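Local coordinates for protein 15-O-acetyltransferase (Fusarium sporotrichioides, PDB 3FOT) that acetylates the 15-hydroxyl of trichothecene intermediates such as 15-deacetylcalonectrin, a step on the fungal route to T-2 toxin, at residues A[414-417]-A[418-422]; A[253-256]-A[257-261]; A[405-408]-A[409-413]; A[40-43]-A[44-47]. All coordinates share one frame; numbering follows the deposited sequence.

Interaction 1 of 4, residues A[414-417]-A[418-422]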
ATOM      1  N   HIS A 414      -8.831  11.734  -9.187  1.00 12.21           N
ATOM      2  CA  HIS A 414      -8.145  10.495  -9.588  1.00 12.17           C
ATOM      3  C   HIS A 414      -8.780   9.880 -10.848  1.00 12.07           C
ATOM      4  O   HIS A 414      -8.088   9.256 -11.660  1.00 12.61           O
ATOM      5  CB  HIS A 414      -8.086   9.482  -8.438  1.00 12.47           C
ATOM      6  CG  HIS A 414      -7.133   9.845  -7.342  1.00 12.76           C
ATOM      7  ND1 HIS A 414      -7.309   9.425  -6.040  1.00 11.31           N
ATOM      8  CD2 HIS A 414      -5.991  10.575  -7.351  1.00 12.90           C
ATOM      9  CE1 HIS A 414      -6.315   9.876  -5.296  1.00 11.91           C
ATOM     10  NE2 HIS A 414      -5.500  10.572  -6.067  1.00 12.24           N
ATOM     11  N   ASN A 415     -10.088  10.049 -11.029  1.00 13.17           N
ATOM     12  CA  ASN A 415     -10.671   9.703 -12.337  1.00 13.44           C
ATOM     13  C   ASN A 415      -9.942  10.459 -13.468  1.00 14.06           C
ATOM     14  O   ASN A 415      -9.570   9.890 -14.509  1.00 14.37           O
ATOM     15  CB  ASN A 415     -12.153  10.036 -12.388  1.00 13.94           C
ATOM     16  CG  ASN A 415     -13.026   9.017 -11.678  1.00 15.62           C
ATOM     17  OD1 ASN A 415     -12.611   7.899 -11.374  1.00 14.47           O
ATOM     18  ND2 ASN A 415     -14.274   9.409 -11.430  1.00 14.04           N
ATOM     19  N   PHE A 416      -9.725  11.747 -13.245  1.00 14.47           N
ATOM     20  CA  PHE A 416      -9.004  12.562 -14.218  1.00 14.85           C
ATOM     21  C   PHE A 416      -7.566  12.055 -14.421  1.00 14.23           C
ATOM     22  O   PHE A 416      -7.078  11.935 -15.549  1.00 14.31           O
ATOM     23  CB  PHE A 416      -9.019  14.034 -13.810  1.00 15.42           C
ATOM     24  CG  PHE A 416      -8.102  14.883 -14.641  1.00 17.14           C
ATOM     25  CD1 PHE A 416      -8.525  15.368 -15.879  1.00 18.14           C
ATOM     26  CD2 PHE A 416      -6.790  15.140 -14.221  1.00 17.49           C
ATOM     27  CE1 PHE A 416      -7.648  16.137 -16.678  1.00 19.44           C
ATOM     28  CE2 PHE A 416      -5.919  15.894 -15.007  1.00 18.77           C
ATOM     29  CZ  PHE A 416      -6.359  16.403 -16.236  1.00 17.85           C
ATOM     30  N   GLU A 417      -6.900  11.743 -13.315  1.00 13.60           N
ATOM     31  CA  GLU A 417      -5.524  11.283 -13.367  1.00 13.03           C
ATOM     32  C   GLU A 417      -5.366   9.981 -14.181  1.00 12.86           C
ATOM     33  O   GLU A 417      -4.420   9.829 -14.982  1.00 12.15           O
ATOM     34  CB  GLU A 417      -5.030  11.107 -11.936  1.00 12.80           C
ATOM     35  CG  GLU A 417      -3.563  10.831 -11.816  1.00 14.32           C
ATOM     36  CD  GLU A 417      -3.060  11.064 -10.404  1.00 16.10           C
ATOM     37  OE1 GLU A 417      -3.783  11.679  -9.577  1.00 16.01           O
ATOM     38  OE2 GLU A 417      -1.924  10.640 -10.136  1.00 18.59           O
ATOM     39  N   ALA A 418      -6.304   9.056 -13.999  1.00 12.79           N
ATOM     40  CA  ALA A 418      -6.312   7.800 -14.754  1.00 12.58           C
ATOM     41  C   ALA A 418      -6.419   8.050 -16.259  1.00 13.23           C
ATOM     42  O   ALA A 418      -5.674   7.468 -17.075  1.00 12.73           O
ATOM     43  CB  ALA A 418      -7.461   6.915 -14.271  1.00 13.31           C
ATOM     44  N   SER A 419      -7.316   8.962 -16.622  1.00 13.91           N
ATOM     45  CA  SER A 419      -7.490   9.353 -18.018  1.00 14.46           C
ATOM     46  C   SER A 419      -6.248  10.032 -18.580  1.00 14.11           C
ATOM     47  O   SER A 419      -5.836   9.746 -19.727  1.00 14.26           O
ATOM     48  CB  SER A 419      -8.686  10.288 -18.121  1.00 15.45           C
ATOM     49  OG  SER A 419      -9.866   9.518 -18.180  1.00 20.25           O
ATOM     50  N   TYR A 420      -5.630  10.895 -17.769  1.00 14.26           N
ATOM     51  CA  TYR A 420      -4.364  11.563 -18.147  1.00 14.62           C
ATOM     52  C   TYR A 420      -3.262  10.527 -18.399  1.00 14.67           C
ATOM     53  O   TYR A 420      -2.533  10.586 -19.408  1.00 14.33           O
ATOM     54  CB  TYR A 420      -3.915  12.559 -17.065  1.00 15.45           C
ATOM     55  CG  TYR A 420      -2.736  13.413 -17.477  1.00 15.77           C
ATOM     56  CD1 TYR A 420      -2.931  14.678 -18.034  1.00 17.78           C
ATOM     57  CD2 TYR A 420      -1.428  12.958 -17.320  1.00 18.18           C
ATOM     58  CE1 TYR A 420      -1.849  15.464 -18.425  1.00 18.82           C
ATOM     59  CE2 TYR A 420      -0.338  13.727 -17.714  1.00 19.34           C
ATOM     60  CZ  TYR A 420      -0.559  14.987 -18.255  1.00 18.97           C
ATOM     61  OH  TYR A 420       0.524  15.737 -18.635  1.00 19.36           O
ATOM     62  N   LEU A 421      -3.145   9.559 -17.495  1.00 14.07           N
ATOM     63  CA  LEU A 421      -2.095   8.549 -17.622  1.00 14.36           C
ATOM     64  C   LEU A 421      -2.309   7.584 -18.779  1.00 14.94           C
ATOM     65  O   LEU A 421      -1.341   7.055 -19.337  1.00 15.29           O
ATOM     66  CB  LEU A 421      -1.926   7.771 -16.322  1.00 14.95           C
ATOM     67  CG  LEU A 421      -1.341   8.624 -15.199  1.00 14.54           C
ATOM     68  CD1 LEU A 421      -1.583   7.883 -13.879  1.00 15.13           C
ATOM     69  CD2 LEU A 421       0.137   8.925 -15.427  1.00 13.74           C
ATOM     70  N   HIS A 422      -3.568   7.351 -19.125  1.00 14.35           N
ATOM     71  CA  HIS A 422      -3.889   6.558 -20.298  1.00 15.54           C
ATOM     72  C   HIS A 422      -3.444   7.321 -21.547  1.00 16.30           C
ATOM     73  O   HIS A 422      -2.848   6.737 -22.470  1.00 15.90           O
ATOM     74  CB  HIS A 422      -5.389   6.237 -20.372  1.00 15.76           C
ATOM     75  CG  HIS A 422      -5.766   5.477 -21.606  1.00 16.37           C
ATOM     76  ND1 HIS A 422      -5.203   4.260 -21.929  1.00 18.75           N
ATOM     77  CD2 HIS A 422      -6.607   5.785 -22.621  1.00 19.92           C
ATOM     78  CE1 HIS A 422      -5.697   3.839 -23.083  1.00 19.56           C
ATOM     79  NE2 HIS A 422      -6.552   4.747 -23.523  1.00 19.41           N
TER
HETATM   80  O   HOH W   1     -11.050   7.909 -15.881  1.00 22.06           O
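Ala-418 opens this pair of turns in helix 406-423 by donating its N-H to His-414 O at 2.9 Å, while its methyl group leans on Ala-38 of helix 36-41. Ser-419 N bonds to Asn-415 O, and a water that donates to the same carbonyl at 2.8 Å also hydrogen-bonds Ser-419 OG, so one polar bridge lies over the helix surface. The amide of Asn-415 itself is used elsewhere, its OD1 accepting from Gly-35 N. Next, Tyr-420 N takes Phe-416 O at 2.8 Å. The two rings approach each other obliquely, Phe-416 CZ 4.2 Å from Tyr-420 CD1, and the tyrosine ring meets that of Tyr-263 with the two planes nearly parallel. Leu-421 N closes on Glu-417 O, and its side chain runs alongside that of Glu-417, with CD1 4.1 Å from Glu-417 CG. With CG opposite its own N (chi1 -171°) and the chain extended beyond, Glu-417 carries OE1 to the edge of the His-414 ring, in its plane; the same oxygen is hydrogen-bonded to Tyr-255 OH. This is regular i to i+4 alpha-helix, and its His-414 belongs to the 15-deacetylcalonectrin binding site.

Interaction 2 of 4, residues A[253-256]-A[257-261]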
ATOM      1  N   THR A 253      -9.892  21.642  -9.442  1.00 17.41           N
ATOM      2  CA  THR A 253      -9.051  22.263 -10.464  1.00 18.66           C
ATOM      3  C   THR A 253      -7.666  22.645  -9.906  1.00 18.23           C
ATOM      4  O   THR A 253      -6.650  22.554 -10.612  1.00 18.10           O
ATOM      5  CB  THR A 253      -9.764  23.504 -11.054  1.00 19.18           C
ATOM      6  OG1 THR A 253     -10.904  23.066 -11.794  1.00 20.77           O
ATOM      7  CG2 THR A 253      -8.847  24.286 -11.975  1.00 20.84           C
ATOM      8  N   GLU A 254      -7.623  23.067  -8.643  1.00 18.38           N
ATOM      9  CA  GLU A 254      -6.356  23.366  -8.005  1.00 18.55           C
ATOM     10  C   GLU A 254      -5.498  22.105  -7.950  1.00 18.10           C
ATOM     11  O   GLU A 254      -4.296  22.148  -8.237  1.00 18.01           O
ATOM     12  CB  GLU A 254      -6.560  23.891  -6.587  1.00 18.80           C
ATOM     13  CG  GLU A 254      -5.262  24.378  -5.970  1.00 21.80           C
ATOM     14  CD  GLU A 254      -5.398  24.761  -4.512  1.00 25.41           C
ATOM     15  OE1 GLU A 254      -6.533  24.966  -4.050  1.00 27.54           O
ATOM     16  OE2 GLU A 254      -4.353  24.867  -3.833  1.00 27.73           O
ATOM     17  N   TYR A 255      -6.121  20.982  -7.596  1.00 17.60           N
ATOM     18  CA  TYR A 255      -5.389  19.717  -7.600  1.00 17.77           C
ATOM     19  C   TYR A 255      -4.943  19.286  -9.007  1.00 17.56           C
ATOM     20  O   TYR A 255      -3.768  18.954  -9.211  1.00 16.30           O
ATOM     21  CB  TYR A 255      -6.135  18.590  -6.866  1.00 18.32           C
ATOM     22  CG  TYR A 255      -5.344  17.296  -6.945  1.00 18.55           C
ATOM     23  CD1 TYR A 255      -4.434  16.929  -5.935  1.00 20.06           C
ATOM     24  CD2 TYR A 255      -5.442  16.468  -8.061  1.00 18.72           C
ATOM     25  CE1 TYR A 255      -3.673  15.730  -6.042  1.00 18.25           C
ATOM     26  CE2 TYR A 255      -4.684  15.299  -8.173  1.00 20.29           C
ATOM     27  CZ  TYR A 255      -3.804  14.944  -7.167  1.00 20.79           C
ATOM     28  OH  TYR A 255      -3.083  13.762  -7.337  1.00 22.81           O
ATOM     29  N   THR A 256      -5.851  19.271  -9.986  1.00 17.49           N
ATOM     30  CA  THR A 256      -5.465  18.807 -11.330  1.00 17.82           C
ATOM     31  C   THR A 256      -4.406  19.712 -11.974  1.00 18.77           C
ATOM     32  O   THR A 256      -3.520  19.228 -12.683  1.00 18.48           O
ATOM     33  CB  THR A 256      -6.672  18.611 -12.270  1.00 18.54           C
ATOM     34  OG1 THR A 256      -7.320  19.876 -12.489  1.00 17.65           O
ATOM     35  CG2 THR A 256      -7.671  17.628 -11.643  1.00 18.54           C
ATOM     36  N   SER A 257      -4.476  21.018 -11.699  1.00 19.35           N
ATOM     37  CA  SER A 257      -3.440  21.940 -12.146  1.00 20.67           C
ATOM     38  C   SER A 257      -2.080  21.616 -11.531  1.00 20.18           C
ATOM     39  O   SER A 257      -1.073  21.572 -12.249  1.00 20.56           O
ATOM     40  CB  SER A 257      -3.839  23.389 -11.869  1.00 21.17           C
ATOM     41  OG  SER A 257      -4.891  23.756 -12.748  1.00 23.27           O
ATOM     42  N   ALA A 258      -2.057  21.361 -10.217  1.00 19.48           N
ATOM     43  CA  ALA A 258      -0.833  20.923  -9.522  1.00 19.31           C
ATOM     44  C   ALA A 258      -0.299  19.588 -10.047  1.00 19.53           C
ATOM     45  O   ALA A 258       0.924  19.400 -10.191  1.00 19.24           O
ATOM     46  CB  ALA A 258      -1.059  20.825  -8.038  1.00 19.18           C
ATOM     47  N   LEU A 259      -1.218  18.667 -10.332  1.00 18.90           N
ATOM     48  CA  LEU A 259      -0.858  17.372 -10.882  1.00 19.16           C
ATOM     49  C   LEU A 259      -0.126  17.506 -12.200  1.00 19.59           C
ATOM     50  O   LEU A 259       0.961  16.957 -12.389  1.00 18.99           O
ATOM     51  CB  LEU A 259      -2.128  16.540 -11.060  1.00 19.65           C
ATOM     52  CG  LEU A 259      -1.977  15.156 -11.664  1.00 20.88           C
ATOM     53  CD1 LEU A 259      -1.175  14.277 -10.689  1.00 19.47           C
ATOM     54  CD2 LEU A 259      -3.357  14.580 -11.912  1.00 20.63           C
ATOM     55  N   VAL A 260      -0.728  18.245 -13.121  1.00 19.63           N
ATOM     56  CA  VAL A 260      -0.178  18.385 -14.454  1.00 20.99           C
ATOM     57  C   VAL A 260       1.156  19.106 -14.396  1.00 20.82           C
ATOM     58  O   VAL A 260       2.092  18.707 -15.086  1.00 21.25           O
ATOM     59  CB  VAL A 260      -1.161  19.078 -15.402  1.00 21.05           C
ATOM     60  CG1 VAL A 260      -0.589  19.162 -16.835  1.00 21.79           C
ATOM     61  CG2 VAL A 260      -2.468  18.287 -15.425  1.00 22.20           C
ATOM     62  N   ALA A 261       1.248  20.146 -13.566  1.00 20.82           N
ATOM     63  CA  ALA A 261       2.498  20.883 -13.388  1.00 21.47           C
ATOM     64  C   ALA A 261       3.591  20.043 -12.746  1.00 21.78           C
ATOM     65  O   ALA A 261       4.764  20.205 -13.090  1.00 22.29           O
ATOM     66  CB  ALA A 261       2.290  22.175 -12.589  1.00 21.38           C
TER
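Ser-257 reaches back one turn to Thr-253 with both of its donors. Its N-H meets Thr-253 O at 2.9 Å and its hydroxyl donates to the same oxygen at 3.0 Å, the two arriving from opposite faces of the carbonyl plane. The serine can do this because OG stands beside its own backbone N, with chi1 at -71°. Thr-256 OG1 adds a weak third bond to Thr-253 O, at 3.3 Å, so this one carbonyl serves three donors. The hydroxyl of Thr-253 is occupied by Asp-249 O, a turn earlier, and its CG2 rests near Ser-257 OG. Further along, Glu-254 O accepts from Ala-258 N, Tyr-255 O from Leu-259 N at 2.8 Å, and Thr-256 O from Val-260 N at 3.0 Å.

On the inner side of the helix, Leu-259 crosses the Tyr-255 ring at a slant, its CD2 4.0 Å from Tyr-255 CE2 and its CD1 3.9 Å from Tyr-255 OH. The polar partner of that buried phenol is Glu-417, while its ring also packs on Val-413 and Trp-400. Helix 246-264 is thus an amphipathic alpha-helix with a serine hydroxyl, and more weakly a threonine hydroxyl, folded back onto the carbonyl four and three residues earlier, and its Tyr-255 lies beside His-414 of the 15-deacetylcalonectrin site.

Interaction 3 of 4, residues A[405-408]-A[409-413]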
ATOM      1  N   PHE A 405     -15.285  17.858   1.828  1.00 15.62           N
ATOM      2  CA  PHE A 405     -15.480  17.221   0.532  1.00 15.42           C
ATOM      3  C   PHE A 405     -14.251  16.460   0.015  1.00 14.95           C
ATOM      4  O   PHE A 405     -14.257  15.979  -1.122  1.00 14.63           O
ATOM      5  CB  PHE A 405     -16.050  18.192  -0.532  1.00 15.57           C
ATOM      6  CG  PHE A 405     -15.165  19.393  -0.858  1.00 16.98           C
ATOM      7  CD1 PHE A 405     -13.804  19.248  -1.175  1.00 15.95           C
ATOM      8  CD2 PHE A 405     -15.727  20.680  -0.903  1.00 17.63           C
ATOM      9  CE1 PHE A 405     -13.020  20.358  -1.476  1.00 16.96           C
ATOM     10  CE2 PHE A 405     -14.951  21.797  -1.219  1.00 19.58           C
ATOM     11  CZ  PHE A 405     -13.594  21.636  -1.518  1.00 18.59           C
ATOM     12  N   LEU A 406     -13.219  16.332   0.849  1.00 14.53           N
ATOM     13  CA  LEU A 406     -11.927  15.814   0.337  1.00 14.02           C
ATOM     14  C   LEU A 406     -12.017  14.432  -0.315  1.00 13.57           C
ATOM     15  O   LEU A 406     -11.419  14.214  -1.381  1.00 13.29           O
ATOM     16  CB  LEU A 406     -10.805  15.872   1.388  1.00 13.71           C
ATOM     17  CG  LEU A 406      -9.419  15.740   0.725  1.00 14.12           C
ATOM     18  CD1 LEU A 406      -9.055  16.955  -0.147  1.00 14.09           C
ATOM     19  CD2 LEU A 406      -8.331  15.445   1.768  1.00 14.48           C
ATOM     20  N   GLN A 407     -12.773  13.502   0.281  1.00 14.10           N
ATOM     21  CA  GLN A 407     -12.873  12.167  -0.341  1.00 13.37           C
ATOM     22  C   GLN A 407     -13.562  12.245  -1.695  1.00 13.18           C
ATOM     23  O   GLN A 407     -13.108  11.622  -2.657  1.00 12.75           O
ATOM     24  CB  GLN A 407     -13.511  11.111   0.571  1.00 14.07           C
ATOM     25  CG  GLN A 407     -13.549   9.698  -0.060  1.00 13.46           C
ATOM     26  CD  GLN A 407     -12.158   9.150  -0.449  1.00 13.44           C
ATOM     27  OE1 GLN A 407     -11.160   9.420   0.215  1.00 15.54           O
ATOM     28  NE2 GLN A 407     -12.109   8.375  -1.529  1.00 12.72           N
ATOM     29  N   ALA A 408     -14.633  13.039  -1.787  1.00 13.60           N
ATOM     30  CA  ALA A 408     -15.286  13.247  -3.083  1.00 12.99           C
ATOM     31  C   ALA A 408     -14.318  13.830  -4.123  1.00 12.60           C
ATOM     32  O   ALA A 408     -14.363  13.465  -5.305  1.00 11.29           O
ATOM     33  CB  ALA A 408     -16.534  14.169  -2.930  1.00 13.57           C
ATOM     34  N   LEU A 409     -13.454  14.735  -3.676  1.00 12.41           N
ATOM     35  CA  LEU A 409     -12.477  15.387  -4.559  1.00 12.25           C
ATOM     36  C   LEU A 409     -11.474  14.354  -5.066  1.00 11.42           C
ATOM     37  O   LEU A 409     -11.119  14.374  -6.229  1.00 11.12           O
ATOM     38  CB  LEU A 409     -11.757  16.534  -3.839  1.00 12.33           C
ATOM     39  CG  LEU A 409     -10.607  17.272  -4.540  1.00 13.36           C
ATOM     40  CD1 LEU A 409     -10.518  18.765  -4.137  1.00 14.67           C
ATOM     41  CD2 LEU A 409      -9.271  16.582  -4.203  1.00 12.92           C
ATOM     42  N   GLY A 410     -11.011  13.484  -4.168  1.00 11.66           N
ATOM     43  CA  GLY A 410     -10.077  12.403  -4.540  1.00 11.95           C
ATOM     44  C   GLY A 410     -10.634  11.560  -5.666  1.00 11.44           C
ATOM     45  O   GLY A 410      -9.958  11.300  -6.654  1.00 11.95           O
ATOM     46  N   LEU A 411     -11.880  11.129  -5.519  1.00 12.22           N
ATOM     47  CA  LEU A 411     -12.501  10.262  -6.511  1.00 12.59           C
ATOM     48  C   LEU A 411     -12.537  10.963  -7.864  1.00 12.21           C
ATOM     49  O   LEU A 411     -12.201  10.387  -8.890  1.00 12.84           O
ATOM     50  CB  LEU A 411     -13.911   9.857  -6.063  1.00 12.25           C
ATOM     51  CG  LEU A 411     -13.994   9.065  -4.755  1.00 12.93           C
ATOM     52  CD1 LEU A 411     -15.462   8.816  -4.411  1.00 15.31           C
ATOM     53  CD2 LEU A 411     -13.208   7.749  -4.821  1.00 13.48           C
ATOM     54  N   ARG A 412     -12.924  12.231  -7.849  1.00 12.11           N
ATOM     55  CA  ARG A 412     -13.056  12.992  -9.082  1.00 12.01           C
ATOM     56  C   ARG A 412     -11.720  13.281  -9.751  1.00 11.38           C
ATOM     57  O   ARG A 412     -11.566  13.111 -10.972  1.00 11.05           O
ATOM     58  CB  ARG A 412     -13.817  14.310  -8.771  1.00 12.37           C
ATOM     59  CG  ARG A 412     -14.253  15.033  -9.995  1.00 15.35           C
ATOM     60  CD  ARG A 412     -15.091  16.231  -9.603  1.00 16.20           C
ATOM     61  NE  ARG A 412     -15.505  17.000 -10.769  1.00 17.80           N
ATOM     62  CZ  ARG A 412     -15.798  18.305 -10.733  1.00 19.23           C
ATOM     63  NH1 ARG A 412     -15.717  18.985  -9.598  1.00 15.30           N
ATOM     64  NH2 ARG A 412     -16.161  18.931 -11.840  1.00 21.40           N
ATOM     65  N   VAL A 413     -10.745  13.732  -8.971  1.00 11.92           N
ATOM     66  CA  VAL A 413      -9.449  14.059  -9.539  1.00 12.04           C
ATOM     67  C   VAL A 413      -8.654  12.825  -9.929  1.00 12.28           C
ATOM     68  O   VAL A 413      -7.879  12.873 -10.891  1.00 11.71           O
ATOM     69  CB  VAL A 413      -8.583  15.002  -8.661  1.00 13.26           C
ATOM     70  CG1 VAL A 413      -9.362  16.313  -8.364  1.00 12.67           C
ATOM     71  CG2 VAL A 413      -8.121  14.333  -7.370  1.00 12.23           C
TER
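Leu-409 sits between Phe-405 and Leu-406, touching each with a different methyl. Its CD1 lies 4.0 Å from Phe-405 CE1, approaching the ring at a slant, and its CD2 is 4.1 Å from Leu-406 CD1. Phe-405 holds the N-cap position, and its CG, set between the backbone N and the carbonyl carbon (chi1 62°), places CE1 beside the Leu-409 methyl. The same ring meets Phe-248 edge-to-face, while Leu-409 and Leu-406 both pack on Trp-400 of helix 379-401. Leu-409 N donates to Phe-405 O at 3.0 Å, making the first turn of the helix.

Ala-408 contributes chiefly through its backbone, its carbonyl receiving Arg-412 N at 3.2 Å. Arg-412 extends its side chain away to a salt bridge with Asp-249 and to the carbonyls of Leu-9 and Pro-10.

Gln-407 bends at chi2 (58°), which swings its amide across Leu-411, with NE2 3.5 Å from Leu-411 CD2. The polar need of that nitrogen is met by Gln-358 O, and Gln-407 O accepts from Leu-411 N. The arrangement is the buried amino-terminal end of an alpha-helix, with an apolar face packed on helices 246-264 and 379-401, running directly into His-414 of the 15-deacetylcalonectrin site.

Interaction 4 of 4, residues A[40-43]-A[44-47]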
ATOM      1  N   VAL A  40      -4.863   2.487 -10.934  1.00  8.60           N
ATOM      2  CA  VAL A  40      -4.181   1.194 -10.852  1.00  9.34           C
ATOM      3  C   VAL A  40      -4.801   0.133 -11.760  1.00  9.15           C
ATOM      4  O   VAL A  40      -4.132  -0.848 -12.111  1.00 10.03           O
ATOM      5  CB  VAL A  40      -4.048   0.676  -9.381  1.00  8.88           C
ATOM      6  CG1 VAL A  40      -3.321   1.748  -8.515  1.00  9.22           C
ATOM      7  CG2 VAL A  40      -5.421   0.383  -8.768  1.00  8.53           C
ATOM      8  N   GLY A  41      -6.079   0.329 -12.089  1.00  9.20           N
ATOM      9  CA  GLY A  41      -6.823  -0.537 -13.001  1.00  9.73           C
ATOM     10  C   GLY A  41      -6.625  -0.314 -14.497  1.00 10.05           C
ATOM     11  O   GLY A  41      -7.079  -1.142 -15.283  1.00 10.31           O
ATOM     12  N   LEU A  42      -5.960   0.770 -14.913  1.00  9.66           N
ATOM     13  CA  LEU A  42      -5.711   0.998 -16.362  1.00  9.80           C
ATOM     14  C   LEU A  42      -5.246  -0.292 -17.024  1.00 10.55           C
ATOM     15  O   LEU A  42      -4.256  -0.894 -16.611  1.00 10.12           O
ATOM     16  CB  LEU A  42      -4.679   2.081 -16.618  1.00 10.62           C
ATOM     17  CG  LEU A  42      -5.051   3.509 -16.244  1.00 12.48           C
ATOM     18  CD1 LEU A  42      -3.824   4.425 -16.387  1.00 14.49           C
ATOM     19  CD2 LEU A  42      -6.176   3.974 -17.152  1.00 13.44           C
ATOM     20  N   GLU A  43      -6.005  -0.736 -18.026  1.00 10.32           N
ATOM     21  CA  GLU A  43      -5.767  -2.062 -18.601  1.00 11.02           C
ATOM     22  C   GLU A  43      -4.309  -2.319 -18.977  1.00 11.05           C
ATOM     23  O   GLU A  43      -3.745  -3.353 -18.604  1.00 10.94           O
ATOM     24  CB  GLU A  43      -6.722  -2.330 -19.768  1.00 10.84           C
ATOM     25  CG  GLU A  43      -6.609  -3.756 -20.273  1.00 11.73           C
ATOM     26  CD  GLU A  43      -7.635  -4.105 -21.298  1.00 14.77           C
ATOM     27  OE1 GLU A  43      -8.436  -3.227 -21.707  1.00 16.69           O
ATOM     28  OE2 GLU A  43      -7.614  -5.271 -21.698  1.00 14.29           O
ATOM     29  N   GLU A  44      -3.691  -1.381 -19.695  1.00 11.86           N
ATOM     30  CA  GLU A  44      -2.309  -1.553 -20.168  1.00 12.55           C
ATOM     31  C   GLU A  44      -1.254  -1.636 -19.041  1.00 12.53           C
ATOM     32  O   GLU A  44      -0.140  -2.118 -19.270  1.00 13.85           O
ATOM     33  CB  GLU A  44      -1.926  -0.461 -21.191  1.00 13.27           C
ATOM     34  CG  GLU A  44      -1.890   0.993 -20.678  1.00 15.79           C
ATOM     35  CD  GLU A  44      -3.224   1.737 -20.722  1.00 18.59           C
ATOM     36  OE1 GLU A  44      -4.310   1.110 -20.904  1.00 17.04           O
ATOM     37  OE2 GLU A  44      -3.181   2.980 -20.519  1.00 20.28           O
ATOM     38  N   LYS A  45      -1.605  -1.137 -17.864  1.00 11.99           N
ATOM     39  CA  LYS A  45      -0.729  -1.186 -16.690  1.00 11.05           C
ATOM     40  C   LYS A  45      -1.064  -2.352 -15.774  1.00 10.75           C
ATOM     41  O   LYS A  45      -0.164  -3.064 -15.314  1.00 10.16           O
ATOM     42  CB  LYS A  45      -0.809   0.132 -15.936  1.00 11.92           C
ATOM     43  CG  LYS A  45      -0.453   1.333 -16.783  1.00 13.91           C
ATOM     44  CD  LYS A  45      -0.011   2.435 -15.860  1.00 18.09           C
ATOM     45  CE  LYS A  45      -0.112   3.800 -16.496  1.00 22.44           C
ATOM     46  NZ  LYS A  45       0.890   3.955 -17.569  1.00 26.22           N
ATOM     47  N   ASN A  46      -2.352  -2.550 -15.512  1.00 10.03           N
ATOM     48  CA  ASN A  46      -2.804  -3.665 -14.689  1.00 10.08           C
ATOM     49  C   ASN A  46      -2.406  -5.033 -15.285  1.00 10.23           C
ATOM     50  O   ASN A  46      -2.011  -5.946 -14.549  1.00 10.11           O
ATOM     51  CB  ASN A  46      -4.311  -3.562 -14.454  1.00 10.62           C
ATOM     52  CG  ASN A  46      -4.761  -4.361 -13.254  1.00  9.17           C
ATOM     53  OD1 ASN A  46      -5.081  -5.538 -13.387  1.00  8.60           O
ATOM     54  ND2 ASN A  46      -4.761  -3.728 -12.059  1.00  9.45           N
ATOM     55  N   ARG A  47      -2.522  -5.179 -16.612  1.00 11.03           N
ATOM     56  CA  ARG A  47      -2.084  -6.419 -17.282  1.00 12.06           C
ATOM     57  C   ARG A  47      -0.589  -6.693 -17.136  1.00 12.34           C
ATOM     58  O   ARG A  47      -0.157  -7.840 -17.268  1.00 13.83           O
ATOM     59  CB  ARG A  47      -2.501  -6.441 -18.763  1.00 11.65           C
ATOM     60  CG  ARG A  47      -3.984  -6.628 -18.940  1.00 12.42           C
ATOM     61  CD  ARG A  47      -4.385  -6.791 -20.424  1.00 14.30           C
ATOM     62  NE  ARG A  47      -5.793  -7.169 -20.531  1.00 17.41           N
ATOM     63  CZ  ARG A  47      -6.270  -8.405 -20.397  1.00 19.15           C
ATOM     64  NH1 ARG A  47      -5.465  -9.430 -20.124  1.00 19.15           N
ATOM     65  NH2 ARG A  47      -7.562  -8.623 -20.521  1.00 20.91           N
TER
HETATM   66  O   HOH W   2      -9.727  -7.099 -21.836  1.00 23.86           O
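The backbone leaves helix 36-41 with Leu-42 extended (psi 121°) and coils at once into helix 43-46, where Leu-42, at the N-cap position, starts the new turn, its O accepting both Asn-46 N at 2.8 Å and Lys-45 N at 2.9 Å. The second donor stands well above the carbonyl plane. Asn-46 also turns its side chain back across the junction: CG lies opposite its backbone N (chi1 -160°), and ND2 donates almost straight to Val-40 O, at 2.9 Å with that oxygen in the amide plane. The same ND2 also bonds to Asn-185 OD1.

Glu-43 and Arg-47 run side by side one turn apart. Arg-47 NE donates to Glu-43 OE2 at 2.9 Å in a salt bridge; OE2 offers its anti lone pair and lies close to the guanidinium plane, and a water donates to this oxygen and accepts from Arg-47 NH2. Arg-47 NH1 goes to Asn-151 O. Leu-42 and Lys-45 also lie alongside, Leu-42 CD1 3.8 Å from Lys-45 CE. Glu-44 has His-422 as its partner. These are two short consecutive helices joined through the non-helical Leu-42, the second with an i to i+4 Glu-Arg salt bridge, packed at Leu-42 against the end of helix 406-423.

Overall arrangement
Interactions 3 and 1 are successive stretches of helix 406-423, their centres 13 Å apart, and the other two contacts touch this helix. Interaction 2 meets it through Val-413, whose CG2 is 3.5 Å from Tyr-255 CD2, and through Glu-417, whose OE1 bridges to interaction 1 at 3.1 Å from Tyr-255 OH. Interaction 4 meets its carboxy-terminal end, where His-422 ND1 lies 2.8 Å from Glu-44 OE2, a probable hydrogen bond, and Leu-42 packs on Leu-421. Interactions 2 and 4 remain separate, about 11 Å between nearest atoms. His-414, which binds 15-deacetylcalonectrin, belongs to interaction 1. The side chain of Tyr-255 is about 4 Å from that of His-414. The side chain of Val-40 is about 9 Å from that of His-414.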